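Local atomic coordinates of oxalate--CoA ligase (Arabidopsis thaliana, PDB entry 5IE2), a protein that belongs to the ANL superfamily of AMP-binding enzymes and holds adenosine-5'-triphosphate in a nucleotide pocket. Residues K15-R20 with L200-S205; N193-Y198 with L226-A231; M314-H319 with G388-G393; Y397-T400 with L404-V407. All blocks are in the same frame, centred on the assembly; numbering follows the deposited sequence. Where two conformers were deposited one is given.

Contact 1: K15-R20 with L200-S205; sequences KKFPDR and LTESDS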
# COMPACT_ATOMS: atom_id res chain seq x y z
N LYS A 15 -11.94 16.10 18.41
CA LYS A 15 -12.18 16.72 19.71
C LYS A 15 -10.93 17.03 20.52
O LYS A 15 -10.88 18.07 21.24
CB LYS A 15 -13.12 15.81 20.53
CG LYS A 15 -14.56 15.92 20.03
CD LYS A 15 -15.46 14.96 20.83
CE LYS A 15 -16.90 15.01 20.33
NZ LYS A 15 -17.77 13.98 21.03
N LYS A 16 -9.93 16.16 20.48
CA LYS A 16 -8.72 16.41 21.26
C LYS A 16 -7.75 17.46 20.63
O LYS A 16 -7.08 18.20 21.36
CB LYS A 16 -7.96 15.09 21.47
CG LYS A 16 -6.84 15.24 22.51
CD LYS A 16 -6.21 13.90 22.77
CE LYS A 16 -5.10 14.00 23.82
NZ LYS A 16 -4.53 12.64 24.03
N PHE A 17 -7.66 17.46 19.29
CA PHE A 17 -6.70 18.25 18.51
C PHE A 17 -7.39 19.09 17.43
O PHE A 17 -7.00 19.08 16.26
CB PHE A 17 -5.68 17.34 17.82
CG PHE A 17 -4.88 16.50 18.80
CD1 PHE A 17 -4.01 17.12 19.69
CD2 PHE A 17 -4.98 15.10 18.77
CE1 PHE A 17 -3.26 16.38 20.62
CE2 PHE A 17 -4.22 14.32 19.70
CZ PHE A 17 -3.33 14.98 20.60
N PRO A 18 -8.40 19.88 17.84
CA PRO A 18 -9.20 20.51 16.78
C PRO A 18 -8.44 21.49 15.90
O PRO A 18 -8.80 21.59 14.72
CB PRO A 18 -10.33 21.27 17.57
CG PRO A 18 -9.71 21.52 18.97
CD PRO A 18 -8.88 20.21 19.20
N ASP A 19 -7.48 22.21 16.46
CA ASP A 19 -6.85 23.28 15.67
C ASP A 19 -5.45 22.82 15.14
O ASP A 19 -4.68 23.62 14.60
CB ASP A 19 -6.76 24.59 16.53
CG ASP A 19 -7.29 25.88 15.79
OD1 ASP A 19 -7.86 25.81 14.67
OD2 ASP A 19 -7.09 27.01 16.34
N ARG A 20 -5.11 21.53 15.28
CA ARG A 20 -3.87 21.04 14.66
C ARG A 20 -4.14 20.79 13.19
O ARG A 20 -5.27 20.41 12.81
CB ARG A 20 -3.39 19.75 15.33
CG ARG A 20 -3.06 19.96 16.82
CD ARG A 20 -2.01 18.97 17.24
NE ARG A 20 -0.89 19.08 16.31
CZ ARG A 20 0.31 19.58 16.60
NH1 ARG A 20 0.55 19.99 17.84
NH2 ARG A 20 1.25 19.65 15.63
N LEU A 200 3.35 7.18 16.16
CA LEU A 200 2.85 8.40 15.52
C LEU A 200 2.14 9.24 16.56
O LEU A 200 1.37 8.69 17.38
CB LEU A 200 1.86 8.07 14.37
CG LEU A 200 2.49 7.27 13.20
CD1 LEU A 200 1.37 7.01 12.16
CD2 LEU A 200 3.68 8.00 12.54
N THR A 201 2.39 10.55 16.55
CA THR A 201 1.68 11.46 17.44
C THR A 201 1.25 12.69 16.68
O THR A 201 1.51 12.82 15.48
CB THR A 201 2.53 11.91 18.64
OG1 THR A 201 3.55 12.80 18.18
CG2 THR A 201 3.15 10.70 19.35
N GLU A 202 0.62 13.63 17.39
CA GLU A 202 0.05 14.76 16.68
C GLU A 202 1.13 15.70 16.13
O GLU A 202 0.81 16.60 15.34
CB GLU A 202 -0.90 15.54 17.62
CG GLU A 202 -0.16 16.21 18.81
CD GLU A 202 0.04 15.31 20.05
OE1 GLU A 202 -0.09 14.06 19.99
OE2 GLU A 202 0.34 15.87 21.14
N SER A 203 2.40 15.54 16.53
CA SER A 203 3.43 16.39 15.93
C SER A 203 4.01 15.82 14.63
O SER A 203 4.86 16.45 13.98
CB SER A 203 4.57 16.65 16.92
OG SER A 203 5.21 15.44 17.27
N ASP A 204 3.56 14.63 14.21
CA ASP A 204 4.10 14.08 12.97
C ASP A 204 3.43 14.66 11.72
O ASP A 204 2.35 15.26 11.77
CB ASP A 204 3.96 12.53 12.95
CG ASP A 204 5.02 11.86 13.87
OD1 ASP A 204 6.21 12.15 13.66
OD2 ASP A 204 4.64 11.15 14.85
N SER A 205 4.10 14.47 10.59
CA SER A 205 3.69 15.07 9.36
C SER A 205 4.29 14.27 8.22
O SER A 205 5.46 13.87 8.32
CB SER A 205 4.19 16.53 9.30
OG SER A 205 4.09 17.02 7.98
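Glu-202 rests against two side chains of the 15-20 segment, the ring of Phe-17 and the arm of Arg-20. Its CB stands almost squarely over one face of the ring, 3.8 Å from Glu-202 CB to the Phe-17 centroid, a CH-pi contact; the same CB meets Arg-20 CD at 3.6 Å. Glu-202 CG then sits 3.6 Å from Phe-17 CE1. Because CG lies between the backbone N and the carbonyl carbon (chi1 66°) and the chain bends at chi2 (-86°), the carboxylate folds toward the ring's outer rim. There Glu-202 CD comes 3.4 Å from Phe-17 CZ, with the carboxylate inclined 29° to the ring. Lys-16 CG lies over the other face, so the ring is sandwiched between two aliphatic stems, a place that suits a flat aromatic. Glutamate fits by offering methylenes to the ring while its carboxylate lies along the rim. That charge makes no direct ion pair across the contact: Glu-202 OE2 is 5.3 Å from Arg-20 NH1. The guanidinium instead lies with its face against the Glu-202 carbonyl; Arg-20 NH2 is 3.1 Å from Glu-202 O, yet the N-H points too poorly for a hydrogen bond. A type I turn from Thr-201 to Asp-204 presents Glu-202, and Thr-201 N donates to Asp-204 OD2 at 2.9 Å, while Arg-283 forms a salt bridge with that carboxylate. Segment 15-20 carries the chain from helix 6-16 toward strand 21-25. Segment 200-205 links helix 184-198 to strand 205-207; both strands belong to one mixed sheet, separated by strand 231-234.

Contact 2: N193-Y198 with L226-A231; sequences NIKAVY and LGAGAA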
# COMPACT_ATOMS: atom_id res chain seq x y z
N ASN A 193 -2.53 -0.26 15.07
CA ASN A 193 -1.25 -0.98 14.93
C ASN A 193 -0.10 -0.11 14.34
O ASN A 193 1.03 -0.12 14.85
CB ASN A 193 -1.44 -2.19 14.01
CG ASN A 193 -2.34 -3.25 14.62
OD1 ASN A 193 -2.52 -3.35 15.87
ND2 ASN A 193 -2.86 -4.09 13.76
N ILE A 194 -0.43 0.60 13.27
CA ILE A 194 0.53 1.44 12.57
C ILE A 194 0.94 2.60 13.48
O ILE A 194 2.13 2.85 13.69
CB ILE A 194 -0.07 1.95 11.22
CG1 ILE A 194 -0.35 0.74 10.30
CG2 ILE A 194 0.89 3.02 10.55
CD1 ILE A 194 -1.28 1.06 9.08
N LYS A 195 -0.03 3.24 14.12
CA LYS A 195 0.32 4.31 15.05
C LYS A 195 1.20 3.81 16.19
O LYS A 195 2.13 4.50 16.63
CB LYS A 195 -0.95 4.88 15.72
CG LYS A 195 -1.77 5.73 14.89
CD LYS A 195 -2.76 6.50 15.83
CE LYS A 195 -3.50 5.57 16.75
NZ LYS A 195 -4.37 6.28 17.69
N ALA A 196 0.91 2.59 16.66
CA ALA A 196 1.64 2.09 17.79
C ALA A 196 3.09 1.78 17.43
O ALA A 196 4.02 2.22 18.17
CB ALA A 196 0.94 0.81 18.43
N VAL A 197 3.31 1.03 16.36
CA VAL A 197 4.69 0.60 16.09
C VAL A 197 5.59 1.79 15.66
O VAL A 197 6.78 1.76 15.93
CB VAL A 197 4.75 -0.55 15.04
CG1 VAL A 197 4.30 -0.06 13.68
CG2 VAL A 197 6.17 -1.22 15.00
N TYR A 198 5.03 2.83 15.04
CA TYR A 198 5.87 3.99 14.68
C TYR A 198 5.76 5.12 15.69
O TYR A 198 6.34 6.16 15.48
CB TYR A 198 5.54 4.48 13.24
CG TYR A 198 5.71 3.33 12.26
CD1 TYR A 198 6.92 2.66 12.15
CD2 TYR A 198 4.63 2.87 11.52
CE1 TYR A 198 7.06 1.57 11.30
CE2 TYR A 198 4.76 1.79 10.67
CZ TYR A 198 5.96 1.16 10.57
OH TYR A 198 6.02 0.06 9.75
N LEU A 226 -4.01 10.60 10.28
CA LEU A 226 -5.20 11.33 10.78
C LEU A 226 -5.61 10.75 12.13
O LEU A 226 -6.01 11.47 13.05
CB LEU A 226 -6.35 11.23 9.80
CG LEU A 226 -6.14 11.88 8.42
CD1 LEU A 226 -7.40 11.63 7.61
CD2 LEU A 226 -5.90 13.40 8.59
N GLY A 227 -5.50 9.44 12.25
CA GLY A 227 -5.86 8.80 13.52
C GLY A 227 -4.94 9.13 14.68
O GLY A 227 -5.30 8.81 15.84
N ALA A 228 -3.74 9.68 14.40
CA ALA A 228 -2.87 10.15 15.48
C ALA A 228 -3.00 11.64 15.80
O ALA A 228 -2.26 12.15 16.68
CB ALA A 228 -1.36 9.90 15.13
N GLY A 229 -3.84 12.35 15.05
CA GLY A 229 -3.91 13.83 15.11
C GLY A 229 -2.73 14.47 14.37
O GLY A 229 -2.44 15.68 14.54
N ALA A 230 -2.05 13.66 13.57
CA ALA A 230 -0.89 14.11 12.75
C ALA A 230 -1.40 14.79 11.47
O ALA A 230 -2.62 14.88 11.23
CB ALA A 230 0.06 12.89 12.38
N ALA A 231 -0.46 15.24 10.63
CA ALA A 231 -0.83 15.90 9.36
C ALA A 231 -0.33 15.14 8.13
O ALA A 231 0.69 14.43 8.17
CB ALA A 231 -0.26 17.35 9.33
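Lys-195 stretches from helix 184-198 to the last turn of helix 215-227 and makes every side-chain touch that Gly-227 and Ala-228 receive across this contact. Its ammonium NZ donates to Gly-227 O at 3.3 Å, a longish bond in which the nitrogen stands 49° above the carbonyl plane instead of lying on a lone pair. Behind the tip, the methylenes do the packing. Lys-195 CD lies 3.4 Å from Gly-227 O and 3.7 Å from Ala-228 CB, so the fatty part of the lysine runs alongside the helix end. A bend at chi3 (-52°) in an otherwise extended chain sets the direction of CE so that NZ, one atom farther on, comes within bonding distance of the carbonyl. Small residues suit this place: Gly-227 presents bare backbone, and Ala-228 adds a single methyl, whereas a long lysine can span from the neighbouring helix. A positive group near the C-terminal end of a helix should also be favoured by the helix dipole.

The next shell positions both partners. Asp-2 forms a salt bridge with Lys-195 NZ, and Met-1 touches the same side chain, tying the N-terminus of the protein to this spot. Gly-229 closes helix 215-227 in a Schellman motif, where the positive phi suits glycine, and its N bonds to Leu-226 O at 3.1 Å. Farther out, Ile-194 packs on Leu-219 and Ser-224, a second link between the two helices. Beyond the helix end, Ala-231 begins strand 231-234, next to strand 205-207, while Ile-194 and Asn-193 touch strand 319-323 and Leu-226 meets Ala-22 of strand 21-25.

Contact 3: M314-H319 with G388-G393; sequences MTEATH and GWFHTG. With ATP (adenosine-5'-triphosphate), chain C; ACY (acetic acid), chain E.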
# COMPACT_ATOMS: atom_id res chain seq x y z
N MET A 314 -0.45 -6.62 3.47
CA MET A 314 -1.23 -7.10 2.33
C MET A 314 -2.66 -6.62 2.46
O MET A 314 -3.13 -6.26 3.55
CB MET A 314 -1.15 -8.65 2.25
CG MET A 314 -1.91 -9.40 3.37
SD MET A 314 -1.46 -11.17 3.33
CE MET A 314 -1.79 -11.68 1.63
N THR A 315 -3.37 -6.59 1.34
CA THR A 315 -4.72 -6.06 1.34
C THR A 315 -5.61 -6.82 2.34
O THR A 315 -6.41 -6.21 3.01
CB THR A 315 -5.34 -6.17 -0.09
OG1 THR A 315 -4.51 -5.46 -1.01
CG2 THR A 315 -6.72 -5.56 -0.14
N GLU A 316 -5.47 -8.14 2.39
CA GLU A 316 -6.33 -8.96 3.27
C GLU A 316 -6.12 -8.74 4.78
O GLU A 316 -6.97 -9.12 5.60
CB GLU A 316 -6.10 -10.46 2.99
CG GLU A 316 -6.62 -10.95 1.67
CD GLU A 316 -5.51 -10.91 0.58
OE1 GLU A 316 -4.66 -10.00 0.62
OE2 GLU A 316 -5.52 -11.81 -0.30
N ALA A 317 -4.98 -8.15 5.12
CA ALA A 317 -4.64 -7.81 6.52
C ALA A 317 -4.95 -6.33 6.80
O ALA A 317 -4.47 -5.79 7.79
CB ALA A 317 -3.10 -8.10 6.75
N THR A 318 -5.69 -5.66 5.90
CA THR A 318 -5.87 -4.19 6.00
C THR A 318 -4.45 -3.54 6.14
O THR A 318 -4.20 -2.71 7.01
CB THR A 318 -6.84 -3.79 7.17
OG1 THR A 318 -7.99 -4.63 7.05
CG2 THR A 318 -7.34 -2.32 7.04
N HIS A 319 -3.57 -3.96 5.25
CA HIS A 319 -2.17 -3.49 5.21
C HIS A 319 -1.31 -4.20 6.29
O HIS A 319 -1.01 -5.39 6.16
CB HIS A 319 -2.10 -1.92 5.31
CG HIS A 319 -0.74 -1.36 4.97
ND1 HIS A 319 -0.06 -1.69 3.82
CD2 HIS A 319 0.08 -0.52 5.67
CE1 HIS A 319 1.12 -1.08 3.82
NE2 HIS A 319 1.23 -0.36 4.93
N GLY A 388 -9.83 -19.19 12.34
CA GLY A 388 -9.53 -17.76 12.49
C GLY A 388 -8.25 -17.32 11.78
O GLY A 388 -8.01 -16.13 11.58
N TRP A 389 -7.40 -18.29 11.43
CA TRP A 389 -6.11 -17.97 10.80
C TRP A 389 -6.23 -17.85 9.29
O TRP A 389 -6.80 -18.73 8.64
CB TRP A 389 -5.09 -19.05 11.09
CG TRP A 389 -4.69 -19.17 12.55
CD1 TRP A 389 -5.33 -19.88 13.53
CD2 TRP A 389 -3.55 -18.56 13.15
NE1 TRP A 389 -4.64 -19.76 14.71
CE2 TRP A 389 -3.55 -18.94 14.51
CE3 TRP A 389 -2.51 -17.72 12.66
CZ2 TRP A 389 -2.55 -18.55 15.40
CZ3 TRP A 389 -1.51 -17.33 13.53
CH2 TRP A 389 -1.55 -17.74 14.91
N PHE A 390 -5.56 -16.85 8.72
CA PHE A 390 -5.54 -16.64 7.29
C PHE A 390 -4.16 -17.06 6.72
O PHE A 390 -3.13 -16.64 7.24
CB PHE A 390 -5.84 -15.17 7.01
CG PHE A 390 -5.64 -14.79 5.56
CD1 PHE A 390 -6.47 -15.32 4.58
CD2 PHE A 390 -4.60 -13.90 5.20
CE1 PHE A 390 -6.28 -14.95 3.23
CE2 PHE A 390 -4.41 -13.55 3.87
CZ PHE A 390 -5.24 -14.08 2.88
N HIS A 391 -4.16 -17.87 5.65
CA HIS A 391 -2.92 -18.34 4.98
C HIS A 391 -2.50 -17.30 3.94
O HIS A 391 -3.27 -17.03 3.02
CB HIS A 391 -3.15 -19.70 4.32
CG HIS A 391 -3.29 -20.81 5.29
ND1 HIS A 391 -2.40 -21.86 5.35
CD2 HIS A 391 -4.15 -20.98 6.32
CE1 HIS A 391 -2.74 -22.66 6.36
NE2 HIS A 391 -3.80 -22.15 6.96
N THR A 392 -1.34 -16.66 4.12
CA THR A 392 -0.96 -15.50 3.25
C THR A 392 -0.50 -15.88 1.83
O THR A 392 -0.47 -15.03 0.95
CB THR A 392 0.18 -14.64 3.85
OG1 THR A 392 1.36 -15.46 3.96
CG2 THR A 392 -0.19 -14.13 5.20
N GLY A 393 -0.05 -17.12 1.65
CA GLY A 393 0.57 -17.50 0.40
C GLY A 393 2.05 -17.16 0.30
O GLY A 393 2.68 -17.38 -0.76
PG ATP C . -2.54 -10.79 -5.59
O1G ATP C . -1.62 -11.93 -6.01
O2G ATP C . -3.63 -10.52 -6.57
O3G ATP C . -3.08 -11.01 -4.18
PB ATP C . -0.62 -9.02 -4.36
O1B ATP C . 0.55 -8.23 -4.91
O2B ATP C . -0.40 -10.24 -3.54
O3B ATP C . -1.68 -9.40 -5.55
PA ATP C . -1.09 -6.95 -2.31
O1A ATP C . -2.06 -7.23 -1.17
O2A ATP C . -1.03 -5.59 -2.91
O3A ATP C . -1.50 -7.93 -3.52
O5' ATP C . 0.36 -7.47 -1.88
C5' ATP C . 0.63 -8.21 -0.66
C4' ATP C . 1.86 -9.08 -0.96
O4' ATP C . 3.01 -8.24 -1.12
C3' ATP C . 2.26 -9.93 0.21
O3' ATP C . 1.46 -11.11 0.25
C2' ATP C . 3.72 -10.23 -0.06
O2' ATP C . 3.81 -11.21 -1.11
C1' ATP C . 4.16 -8.93 -0.68
N9 ATP C . 4.86 -8.06 0.29
C8 ATP C . 4.36 -7.07 1.04
N7 ATP C . 5.37 -6.50 1.77
C5 ATP C . 6.52 -7.15 1.44
C6 ATP C . 7.95 -7.04 1.82
N6 ATP C . 8.35 -6.05 2.69
N1 ATP C . 8.81 -7.90 1.23
C2 ATP C . 8.41 -8.83 0.33
N3 ATP C . 7.12 -9.00 -0.06
C4 ATP C . 6.18 -8.17 0.47
C ACY E . 0.64 -3.56 1.13
O ACY E . 1.62 -2.74 1.29
OXT ACY E . -0.35 -3.65 1.92
CH3 ACY E . 0.68 -4.51 -0.03
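Met-314 and Thr-392 bring the two backbones nearest, with 8.5 Å between Met-314 CA and Thr-392 CA, so side chains must fill the gap. After strand 308-314 the chain curls tightly: Met-314 O accepts from Ala-317 N and His-319 N, one from each side of the carbonyl plane. The 388-393 segment is extended, then turns a corner at Gly-393. Met-314 CG lies between the backbone N and the carbonyl carbon (chi1 70°), and a bend at chi3 (-54°) carries CE to Thr-392 O. Met-314 SD meets Phe-390 at the edge of the ring, in its plane, 3.8 Å from Phe-390 CE2, a Met-aromatic contact; a flexible, polarisable thioether fits there well. Met-314 SD also lies 3.7 Å from Thr-392 CG2. Glu-316 lays CG against Phe-390 CZ at 3.6 Å and passes its OE2 to Tyr-374, which satisfies the buried carboxylate oxygen.

The curl also faces the nucleotide. Thr-315 N donates to ATP O1A at 2.9 Å, nearly straight (168°), and Met-314 CB touches ATP C5' at 3.4 Å. His-319 ND1 donates to acetic acid OXT at 2.7 Å. Strand 389-392 pairs antiparallel with strand 361-366, while helices 184-198 and 215-227 flank Thr-318 and His-319.

Contact 4: Y397-T400 with L404-V407; sequences YFDT and LHLV. With ATP (adenosine-5'-triphosphate), chain C.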
# COMPACT_ATOMS: atom_id res chain seq x y z
N TYR A 397 10.41 -17.33 7.41
CA TYR A 397 10.78 -17.97 8.68
C TYR A 397 11.06 -16.88 9.71
O TYR A 397 11.35 -15.74 9.34
CB TYR A 397 12.00 -18.90 8.52
CG TYR A 397 13.25 -18.16 8.06
CD1 TYR A 397 14.15 -17.63 8.99
CD2 TYR A 397 13.51 -17.97 6.71
CE1 TYR A 397 15.29 -16.95 8.58
CE2 TYR A 397 14.63 -17.27 6.28
CZ TYR A 397 15.53 -16.76 7.23
OH TYR A 397 16.66 -16.08 6.82
N PHE A 398 10.92 -17.23 10.98
CA PHE A 398 11.31 -16.38 12.10
C PHE A 398 12.71 -16.74 12.52
O PHE A 398 13.03 -17.93 12.66
CB PHE A 398 10.38 -16.58 13.30
CG PHE A 398 9.05 -15.88 13.13
CD1 PHE A 398 8.99 -14.49 13.08
CD2 PHE A 398 7.87 -16.60 13.04
CE1 PHE A 398 7.79 -13.83 12.93
CE2 PHE A 398 6.65 -15.93 12.86
CZ PHE A 398 6.62 -14.54 12.80
N ASP A 399 13.52 -15.72 12.78
CA ASP A 399 14.81 -15.96 13.39
C ASP A 399 14.59 -16.07 14.91
O ASP A 399 13.44 -15.96 15.38
CB ASP A 399 15.85 -14.89 12.99
CG ASP A 399 15.51 -13.49 13.45
OD1 ASP A 399 14.83 -13.32 14.48
OD2 ASP A 399 15.99 -12.53 12.79
N THR A 400 15.65 -16.26 15.69
CA THR A 400 15.47 -16.50 17.14
C THR A 400 15.11 -15.22 17.92
O THR A 400 14.71 -15.31 19.06
CB THR A 400 16.73 -17.15 17.75
OG1 THR A 400 17.85 -16.38 17.37
CG2 THR A 400 16.92 -18.55 17.18
N LEU A 404 10.74 -11.70 11.24
CA LEU A 404 10.34 -12.47 10.07
C LEU A 404 11.25 -12.13 8.89
O LEU A 404 11.55 -10.97 8.62
CB LEU A 404 8.86 -12.19 9.74
CG LEU A 404 8.23 -12.74 8.46
CD1 LEU A 404 8.26 -14.26 8.50
CD2 LEU A 404 6.80 -12.21 8.32
N HIS A 405 11.64 -13.18 8.17
CA HIS A 405 12.39 -13.08 6.94
C HIS A 405 11.60 -13.74 5.84
O HIS A 405 11.34 -14.94 5.93
CB HIS A 405 13.75 -13.79 7.05
CG HIS A 405 14.62 -13.25 8.14
ND1 HIS A 405 15.72 -12.44 7.88
CD2 HIS A 405 14.55 -13.37 9.49
CE1 HIS A 405 16.28 -12.08 9.03
NE2 HIS A 405 15.60 -12.66 10.01
N LEU A 406 11.23 -12.99 4.81
CA LEU A 406 10.45 -13.56 3.70
C LEU A 406 11.32 -14.21 2.63
O LEU A 406 12.38 -13.70 2.25
CB LEU A 406 9.58 -12.48 3.07
CG LEU A 406 8.50 -11.98 4.01
CD1 LEU A 406 7.93 -10.68 3.39
CD2 LEU A 406 7.40 -12.99 4.27
N VAL A 407 10.87 -15.35 2.13
CA VAL A 407 11.60 -16.08 1.09
C VAL A 407 10.91 -15.80 -0.23
O VAL A 407 11.57 -15.65 -1.28
CB VAL A 407 11.63 -17.62 1.41
CG1 VAL A 407 12.32 -18.40 0.33
CG2 VAL A 407 12.32 -17.84 2.73
PG ATP C . -2.54 -10.79 -5.59
O1G ATP C . -1.62 -11.93 -6.01
O2G ATP C . -3.63 -10.52 -6.57
O3G ATP C . -3.08 -11.01 -4.18
PB ATP C . -0.62 -9.02 -4.36
O1B ATP C . 0.55 -8.23 -4.91
O2B ATP C . -0.40 -10.24 -3.54
O3B ATP C . -1.68 -9.40 -5.55
PA ATP C . -1.09 -6.95 -2.31
O1A ATP C . -2.06 -7.23 -1.17
O2A ATP C . -1.03 -5.59 -2.91
O3A ATP C . -1.50 -7.93 -3.52
O5' ATP C . 0.36 -7.47 -1.88
C5' ATP C . 0.63 -8.21 -0.66
C4' ATP C . 1.86 -9.08 -0.96
O4' ATP C . 3.01 -8.24 -1.12
C3' ATP C . 2.26 -9.93 0.21
O3' ATP C . 1.46 -11.11 0.25
C2' ATP C . 3.72 -10.23 -0.06
O2' ATP C . 3.81 -11.21 -1.11
C1' ATP C . 4.16 -8.93 -0.68
N9 ATP C . 4.86 -8.06 0.29
C8 ATP C . 4.36 -7.07 1.04
N7 ATP C . 5.37 -6.50 1.77
C5 ATP C . 6.52 -7.15 1.44
C6 ATP C . 7.95 -7.04 1.82
N6 ATP C . 8.35 -6.05 2.69
N1 ATP C . 8.81 -7.90 1.23
C2 ATP C . 8.41 -8.83 0.33
N3 ATP C . 7.12 -9.00 -0.06
C4 ATP C . 6.18 -8.17 0.47
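Tyr-397 and His-405 form the antiparallel hydrogen-bonded pair of this hairpin and bury the largest areas in it. Two backbone bonds join them: Tyr-397 N to His-405 O at 3.0 Å, and His-405 N to Tyr-397 O at 2.8 Å. Their side chains share one face of the sheet. With Tyr-397 CG placed between its backbone N and carbonyl carbon (chi1 61°), the phenol swings across the neighbouring strand, where His-405 CB sits over the ring face, 3.8 Å from the Tyr-397 centroid, in a CH-pi contact. The two rings are almost parallel (5°) but offset, their centroids 5.0 Å apart, with little overlap. Tyrosine suits this partly exposed face, giving a broad ring to the histidine stem.

The imidazole is held at its far edge as well. His-405 NE2 donates to Asp-399 OD2 at 2.8 Å; the oxygen lies in the ring plane, yet the nitrogen approaches from 41° above the carboxylate plane. This bond probably fixes the rotation of the imidazole. Lys-333 also forms a salt bridge with OD2, consistent with a charged carboxylate, and Asp-399 OD1 accepts from Tyr-403 N within the hairpin loop.

Leu-404 takes up the opposite face with Phe-398, its non-hydrogen-bonded partner: Leu-404 CB meets Phe-398 CE1 at 3.7 Å, apolar groups suited to the face that packs on strand 344-348. Leu-406 CD1 touches ATP C2 at 3.6 Å and so belongs to the adenine end of the pocket. Strand 344-348 backs Phe-398 and Leu-404 through Met-345 and Ile-347, and Tyr-312 of strand 308-314 lies against Leu-404 and Leu-406.

How the contacts relate
Contacts 1 and 2 interleave along the chain, about 10 Å apart between centres. Both involve the region where helix 184-198 leads to strand 205-207 of one mixed sheet, and probable backbone hydrogen bonds join them, Leu-200 N with Lys-195 O and Asp-204 O with Ala-231 N. Contact 3 joins the loop after strand 308-314 to strand 389-392; contact 4, about 17 Å away between centres, lies in the hairpin beginning with strand 394-398 of the same antiparallel sheet. Both reach ATP, at its alpha-phosphate and adenine respectively. Contact 2 meets contact 3 through Ile-194 and His-319, so helix 184-198 packs against the segment that holds Thr-315 at the ATP. Contacts 1 and 4 stand farthest apart, about 36 Å between centres.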